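Long-range contact in uncharacterized protein (Bacteroides ovatus, PDB 5CAG), which probably serves as an anchoring subunit of fimbriae, the pilus-like adhesive fibres of the bacterial surface: residues S113-L125 against R135-Y147. Residues are numbered along the deposited sequence; the frame is centred on the assembly and turned at random.
Sequences SPDSLYVLNIDEL and RLDWKLESVVKKY. With SO4 (sulfate ion), chain D.
Val-119 and Glu-141 form an antiparallel hydrogen-bonded pair, bonding in both directions through Val-119 N to Glu-141 O (2.8 Å) and Glu-141 N to Val-119 O; beyond the non-hydrogen-bonded pair Tyr-118 and Ser-142, a third bond runs from Val-143 N to Leu-117 O (3.0 Å). Past Leu-120 the two chains splay apart: strands 118-122 and 135-139 run at 134° to each other, and side chains rather than backbone bonds bridge the gap. Leu-120 covers one face of the Trp-138 indole in a CH-pi contact, its CD2 3.6 Å from the centroid of the five-membered ring; a chi1 of 168° turns CG away from the backbone N and carries CD2 there. CB of Leu-136, two residues back on the same strand, lies over the opposite face, toward its rim. CD1 of Ile-122 approaches Trp-138 CZ2 obliquely, whereas CD2 of Leu-125 meets the edge of the ring. On the paired part, Leu-140 sets CD2 against Tyr-118 CB (3.8 Å), and the Tyr-118 ring runs past Ser-142, its CE1 3.9 Å from Ser-142 CB. Val-143 turns CG2 toward Leu-117 CD2 (3.7 Å) and CG2 of Val-119, while Val-144 packs CG2 on the Asp-115 carbonyl and CG1 near the Pro-114 ring. The Tyr-118 hydroxyl makes a weak hydrogen bond to O3 of a sulfate, probably from the crystallisation liquor, whose O4 accepts one from Lys-146 NZ (3.0 Å); Thr-30 OG1 also bonds the sulfate. Backbone bonds and aliphatic packing thus join the paired end of this FimB/Mfa2-family hairpin, whereas at the splayed end the indole fills the gap, meeting the facing strand's side chains and, from outside the pair, strands 67-75 and 20-25.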
loop_
_atom_site.group_PDB
_atom_site.type_symbol
_atom_site.label_atom_id
_atom_site.label_comp_id
_atom_site.label_asym_id
_atom_site.label_seq_id
_atom_site.Cartn_x
_atom_site.Cartn_y
_atom_site.Cartn_z
ATOM N N SER A 113 -1.934 8.911 -0.335
ATOM C CA SER A 113 -2.355 7.636 -0.949
ATOM C C SER A 113 -1.110 6.869 -1.372
ATOM O O SER A 113 -0.144 7.487 -1.836
ATOM C CB SER A 113 -3.292 7.834 -2.143
ATOM O OG SER A 113 -3.489 9.199 -2.481
ATOM N N PRO A 114 -1.067 5.547 -1.111
ATOM C CA PRO A 114 0.138 4.782 -1.423
ATOM C C PRO A 114 0.323 4.575 -2.911
ATOM O O PRO A 114 -0.645 4.291 -3.600
ATOM C CB PRO A 114 -0.110 3.459 -0.708
ATOM C CG PRO A 114 -1.562 3.324 -0.654
ATOM C CD PRO A 114 -2.077 4.697 -0.451
ATOM N N ASP A 115 1.570 4.730 -3.412
ATOM C CA ASP A 115 1.851 4.477 -4.826
ATOM C C ASP A 115 2.050 2.954 -5.013
ATOM O O ASP A 115 1.749 2.202 -4.081
ATOM C CB ASP A 115 2.995 5.331 -5.388
ATOM C CG ASP A 115 4.305 5.317 -4.656
ATOM O OD1 ASP A 115 4.288 5.379 -3.404
ATOM O OD2 ASP A 115 5.353 5.356 -5.335
ATOM N N SER A 116 2.438 2.475 -6.211
ATOM C CA SER A 116 2.462 1.030 -6.420
ATOM C C SER A 116 3.552 0.299 -5.627
ATOM O O SER A 116 4.713 0.695 -5.635
ATOM C CB SER A 116 2.544 0.701 -7.899
ATOM O OG SER A 116 1.379 1.223 -8.520
ATOM N N LEU A 117 3.122 -0.742 -4.881
ATOM C CA LEU A 117 3.989 -1.628 -4.089
ATOM C C LEU A 117 3.722 -3.068 -4.501
ATOM O O LEU A 117 2.554 -3.462 -4.683
ATOM C CB LEU A 117 3.807 -1.441 -2.575
ATOM C CG LEU A 117 4.746 -2.198 -1.662
ATOM C CD1 LEU A 117 6.178 -1.633 -1.684
ATOM C CD2 LEU A 117 4.221 -2.179 -0.299
ATOM N N TYR A 118 4.826 -3.811 -4.735
ATOM C CA TYR A 118 4.823 -5.208 -5.149
ATOM C C TYR A 118 5.531 -6.004 -4.091
ATOM O O TYR A 118 6.646 -5.660 -3.711
ATOM C CB TYR A 118 5.459 -5.389 -6.525
ATOM C CG TYR A 118 4.867 -4.469 -7.562
ATOM C CD1 TYR A 118 3.642 -4.752 -8.162
ATOM C CD2 TYR A 118 5.513 -3.291 -7.922
ATOM C CE1 TYR A 118 3.087 -3.891 -9.110
ATOM C CE2 TYR A 118 4.956 -2.412 -8.849
ATOM C CZ TYR A 118 3.747 -2.714 -9.444
ATOM O OH TYR A 118 3.247 -1.826 -10.370
ATOM N N VAL A 119 4.845 -6.979 -3.513
ATOM C CA VAL A 119 5.411 -7.729 -2.405
ATOM C C VAL A 119 5.319 -9.229 -2.650
ATOM O O VAL A 119 4.369 -9.724 -3.265
ATOM C CB VAL A 119 4.708 -7.325 -1.065
ATOM C CG1 VAL A 119 5.028 -8.283 0.089
ATOM C CG2 VAL A 119 5.065 -5.906 -0.665
ATOM N N LEU A 120 6.337 -9.932 -2.138
ATOM C CA LEU A 120 6.421 -11.370 -1.975
ATOM C C LEU A 120 6.895 -11.628 -0.553
ATOM O O LEU A 120 7.911 -11.053 -0.137
ATOM C CB LEU A 120 7.317 -12.075 -2.996
ATOM C CG LEU A 120 7.629 -13.538 -2.643
ATOM C CD1 LEU A 120 6.408 -14.415 -2.787
ATOM C CD2 LEU A 120 8.764 -14.065 -3.444
ATOM N N ASN A 121 6.147 -12.436 0.208
ATOM C CA ASN A 121 6.583 -12.784 1.558
ATOM C C ASN A 121 6.341 -14.271 1.802
ATOM O O ASN A 121 5.215 -14.767 1.625
ATOM C CB ASN A 121 5.962 -11.910 2.641
ATOM C CG ASN A 121 4.497 -12.102 2.858
ATOM O OD1 ASN A 121 3.653 -11.628 2.079
ATOM N ND2 ASN A 121 4.177 -12.766 3.951
ATOM N N ILE A 122 7.443 -14.993 2.101
ATOM C CA ILE A 122 7.459 -16.432 2.378
ATOM C C ILE A 122 7.731 -16.570 3.865
ATOM O O ILE A 122 8.751 -16.044 4.325
ATOM C CB ILE A 122 8.524 -17.154 1.512
ATOM C CG1 ILE A 122 8.312 -16.900 0.015
ATOM C CG2 ILE A 122 8.560 -18.641 1.828
ATOM C CD1 ILE A 122 9.568 -17.022 -0.828
ATOM N N ASP A 123 6.808 -17.194 4.632
ATOM C CA ASP A 123 7.000 -17.351 6.073
ATOM C C ASP A 123 8.164 -18.300 6.367
ATOM O O ASP A 123 8.909 -18.057 7.317
ATOM C CB ASP A 123 5.731 -17.830 6.782
ATOM C CG ASP A 123 4.593 -16.832 6.906
ATOM O OD1 ASP A 123 4.851 -15.594 6.778
ATOM O OD2 ASP A 123 3.456 -17.270 7.198
ATOM N N GLU A 124 8.334 -19.372 5.558
ATOM C CA GLU A 124 9.450 -20.301 5.754
ATOM C C GLU A 124 9.958 -20.892 4.442
ATOM O O GLU A 124 9.187 -21.525 3.705
ATOM C CB GLU A 124 9.129 -21.432 6.741
ATOM C CG GLU A 124 10.412 -22.026 7.290
ATOM C CD GLU A 124 10.282 -23.276 8.129
ATOM O OE1 GLU A 124 9.678 -23.207 9.225
ATOM O OE2 GLU A 124 10.854 -24.310 7.719
ATOM N N LEU A 125 11.282 -20.690 4.198
ATOM C CA LEU A 125 12.080 -21.186 3.078
ATOM C C LEU A 125 13.356 -21.805 3.636
ATOM O O LEU A 125 14.070 -21.136 4.381
ATOM C CB LEU A 125 12.405 -20.059 2.082
ATOM C CG LEU A 125 13.171 -20.460 0.817
ATOM C CD1 LEU A 125 12.302 -21.259 -0.114
ATOM C CD2 LEU A 125 13.684 -19.255 0.083
ATOM N N ARG A 135 17.903 -22.250 -7.810
ATOM C CA ARG A 135 17.147 -21.343 -8.674
ATOM C C ARG A 135 15.708 -21.124 -8.200
ATOM O O ARG A 135 14.863 -22.014 -8.300
ATOM C CB ARG A 135 17.158 -21.838 -10.137
ATOM C CG ARG A 135 18.439 -21.524 -10.922
ATOM C CD ARG A 135 19.430 -22.682 -10.988
ATOM N NE ARG A 135 20.753 -22.246 -11.453
ATOM C CZ ARG A 135 21.846 -23.007 -11.455
ATOM N NH1 ARG A 135 21.795 -24.258 -11.011
ATOM N NH2 ARG A 135 22.999 -22.521 -11.894
ATOM N N LEU A 136 15.431 -19.918 -7.699
ATOM C CA LEU A 136 14.095 -19.498 -7.274
ATOM C C LEU A 136 13.380 -18.777 -8.441
ATOM O O LEU A 136 13.996 -17.933 -9.106
ATOM C CB LEU A 136 14.189 -18.536 -6.072
ATOM C CG LEU A 136 14.490 -19.021 -4.654
ATOM C CD1 LEU A 136 13.527 -20.053 -4.167
ATOM C CD2 LEU A 136 15.944 -19.299 -4.436
ATOM N N ASP A 137 12.102 -19.087 -8.691
ATOM C CA ASP A 137 11.364 -18.391 -9.740
ATOM C C ASP A 137 10.196 -17.684 -9.087
ATOM O O ASP A 137 9.228 -18.320 -8.695
ATOM C CB ASP A 137 10.939 -19.341 -10.851
ATOM C CG ASP A 137 12.059 -19.640 -11.810
ATOM O OD1 ASP A 137 12.954 -20.431 -11.446
ATOM O OD2 ASP A 137 12.045 -19.083 -12.925
ATOM N N TRP A 138 10.344 -16.384 -8.867
ATOM C CA TRP A 138 9.363 -15.599 -8.146
ATOM C C TRP A 138 8.654 -14.627 -9.041
ATOM O O TRP A 138 9.125 -14.308 -10.124
ATOM C CB TRP A 138 10.044 -14.844 -6.984
ATOM C CG TRP A 138 10.617 -15.716 -5.897
ATOM C CD1 TRP A 138 10.237 -16.987 -5.584
ATOM C CD2 TRP A 138 11.570 -15.330 -4.899
ATOM N NE1 TRP A 138 10.924 -17.430 -4.484
ATOM C CE2 TRP A 138 11.743 -16.432 -4.034
ATOM C CE3 TRP A 138 12.302 -14.158 -4.649
ATOM C CZ2 TRP A 138 12.631 -16.408 -2.948
ATOM C CZ3 TRP A 138 13.208 -14.146 -3.589
ATOM C CH2 TRP A 138 13.348 -15.254 -2.741
ATOM N N LYS A 139 7.482 -14.203 -8.580
ATOM C CA LYS A 139 6.549 -13.231 -9.157
ATOM C C LYS A 139 6.090 -12.383 -7.992
ATOM O O LYS A 139 5.927 -12.923 -6.890
ATOM C CB LYS A 139 5.376 -13.950 -9.840
ATOM C CG LYS A 139 4.413 -13.018 -10.539
ATOM C CD LYS A 139 3.496 -13.699 -11.543
ATOM C CE LYS A 139 3.986 -13.609 -12.972
ATOM N NZ LYS A 139 3.135 -14.422 -13.900
ATOM N N LEU A 140 5.971 -11.069 -8.164
ATOM C CA LEU A 140 5.576 -10.288 -7.003
ATOM C C LEU A 140 4.111 -9.968 -7.074
ATOM O O LEU A 140 3.501 -10.145 -8.129
ATOM C CB LEU A 140 6.433 -9.044 -6.902
ATOM C CG LEU A 140 7.548 -9.108 -5.885
ATOM C CD1 LEU A 140 8.503 -10.246 -6.173
ATOM C CD2 LEU A 140 8.304 -7.819 -5.868
ATOM N N GLU A 141 3.515 -9.565 -5.957
ATOM C CA GLU A 141 2.081 -9.292 -5.954
ATOM C C GLU A 141 1.793 -7.798 -5.731
ATOM O O GLU A 141 2.386 -7.198 -4.835
ATOM C CB GLU A 141 1.390 -10.156 -4.883
ATOM C CG GLU A 141 0.017 -9.669 -4.459
ATOM C CD GLU A 141 -0.621 -10.393 -3.297
ATOM O OE1 GLU A 141 0.096 -11.021 -2.480
ATOM O OE2 GLU A 141 -1.856 -10.255 -3.164
ATOM N N SER A 142 0.858 -7.207 -6.528
ATOM C CA SER A 142 0.490 -5.819 -6.314
ATOM C C SER A 142 -0.388 -5.756 -5.090
ATOM O O SER A 142 -1.479 -6.315 -5.099
ATOM C CB SER A 142 -0.192 -5.209 -7.524
ATOM O OG SER A 142 -0.326 -3.822 -7.248
ATOM N N VAL A 143 0.120 -5.153 -4.006
ATOM C CA VAL A 143 -0.616 -5.073 -2.742
ATOM C C VAL A 143 -1.334 -3.718 -2.570
ATOM O O VAL A 143 -1.827 -3.426 -1.489
ATOM C CB VAL A 143 0.317 -5.372 -1.562
ATOM C CG1 VAL A 143 0.786 -6.817 -1.606
ATOM C CG2 VAL A 143 1.502 -4.419 -1.548
ATOM N N VAL A 144 -1.418 -2.911 -3.634
ATOM C CA VAL A 144 -2.116 -1.628 -3.584
ATOM C C VAL A 144 -3.321 -1.679 -4.514
ATOM O O VAL A 144 -3.142 -1.888 -5.715
ATOM C CB VAL A 144 -1.201 -0.444 -3.943
ATOM C CG1 VAL A 144 -2.002 0.849 -3.980
ATOM C CG2 VAL A 144 -0.031 -0.331 -2.986
ATOM N N LYS A 145 -4.540 -1.493 -3.958
ATOM C CA LYS A 145 -5.812 -1.470 -4.701
ATOM C C LYS A 145 -6.114 -0.026 -5.151
ATOM O O LYS A 145 -5.943 0.895 -4.355
ATOM C CB LYS A 145 -6.993 -2.030 -3.847
ATOM C CG LYS A 145 -7.033 -3.561 -3.589
ATOM C CD LYS A 145 -8.438 -4.069 -3.107
ATOM C CE LYS A 145 -8.654 -5.600 -3.019
ATOM N NZ LYS A 145 -8.619 -6.180 -1.615
ATOM N N LYS A 146 -6.521 0.177 -6.425
ATOM C CA LYS A 146 -6.941 1.491 -6.934
ATOM C C LYS A 146 -8.466 1.616 -6.814
ATOM O O LYS A 146 -9.194 0.653 -7.085
ATOM C CB LYS A 146 -6.555 1.709 -8.400
ATOM C CG LYS A 146 -5.089 1.626 -8.770
ATOM C CD LYS A 146 -4.992 1.532 -10.300
ATOM C CE LYS A 146 -3.597 1.333 -10.844
ATOM N NZ LYS A 146 -3.614 0.779 -12.232
ATOM N N TYR A 147 -8.948 2.812 -6.467
ATOM C CA TYR A 147 -10.372 3.130 -6.365
ATOM C C TYR A 147 -10.668 4.443 -7.087
ATOM O O TYR A 147 -9.791 5.305 -7.211
ATOM C CB TYR A 147 -10.804 3.256 -4.911
ATOM C CG TYR A 147 -10.520 2.071 -4.021
ATOM C CD1 TYR A 147 -9.290 1.932 -3.384
ATOM C CD2 TYR A 147 -11.530 1.172 -3.684
ATOM C CE1 TYR A 147 -9.039 0.876 -2.513
ATOM C CE2 TYR A 147 -11.295 0.115 -2.803
ATOM C CZ TYR A 147 -10.044 -0.030 -2.219
ATOM O OH TYR A 147 -9.793 -1.078 -1.356
HETATM S S SO4 D . 0.168 -0.803 -13.093
HETATM O O1 SO4 D . 0.689 0.544 -12.826
HETATM O O2 SO4 D . 0.777 -1.348 -14.301
HETATM O O3 SO4 D . 0.458 -1.673 -11.947
HETATM O O4 SO4 D . -1.276 -0.739 -13.304
#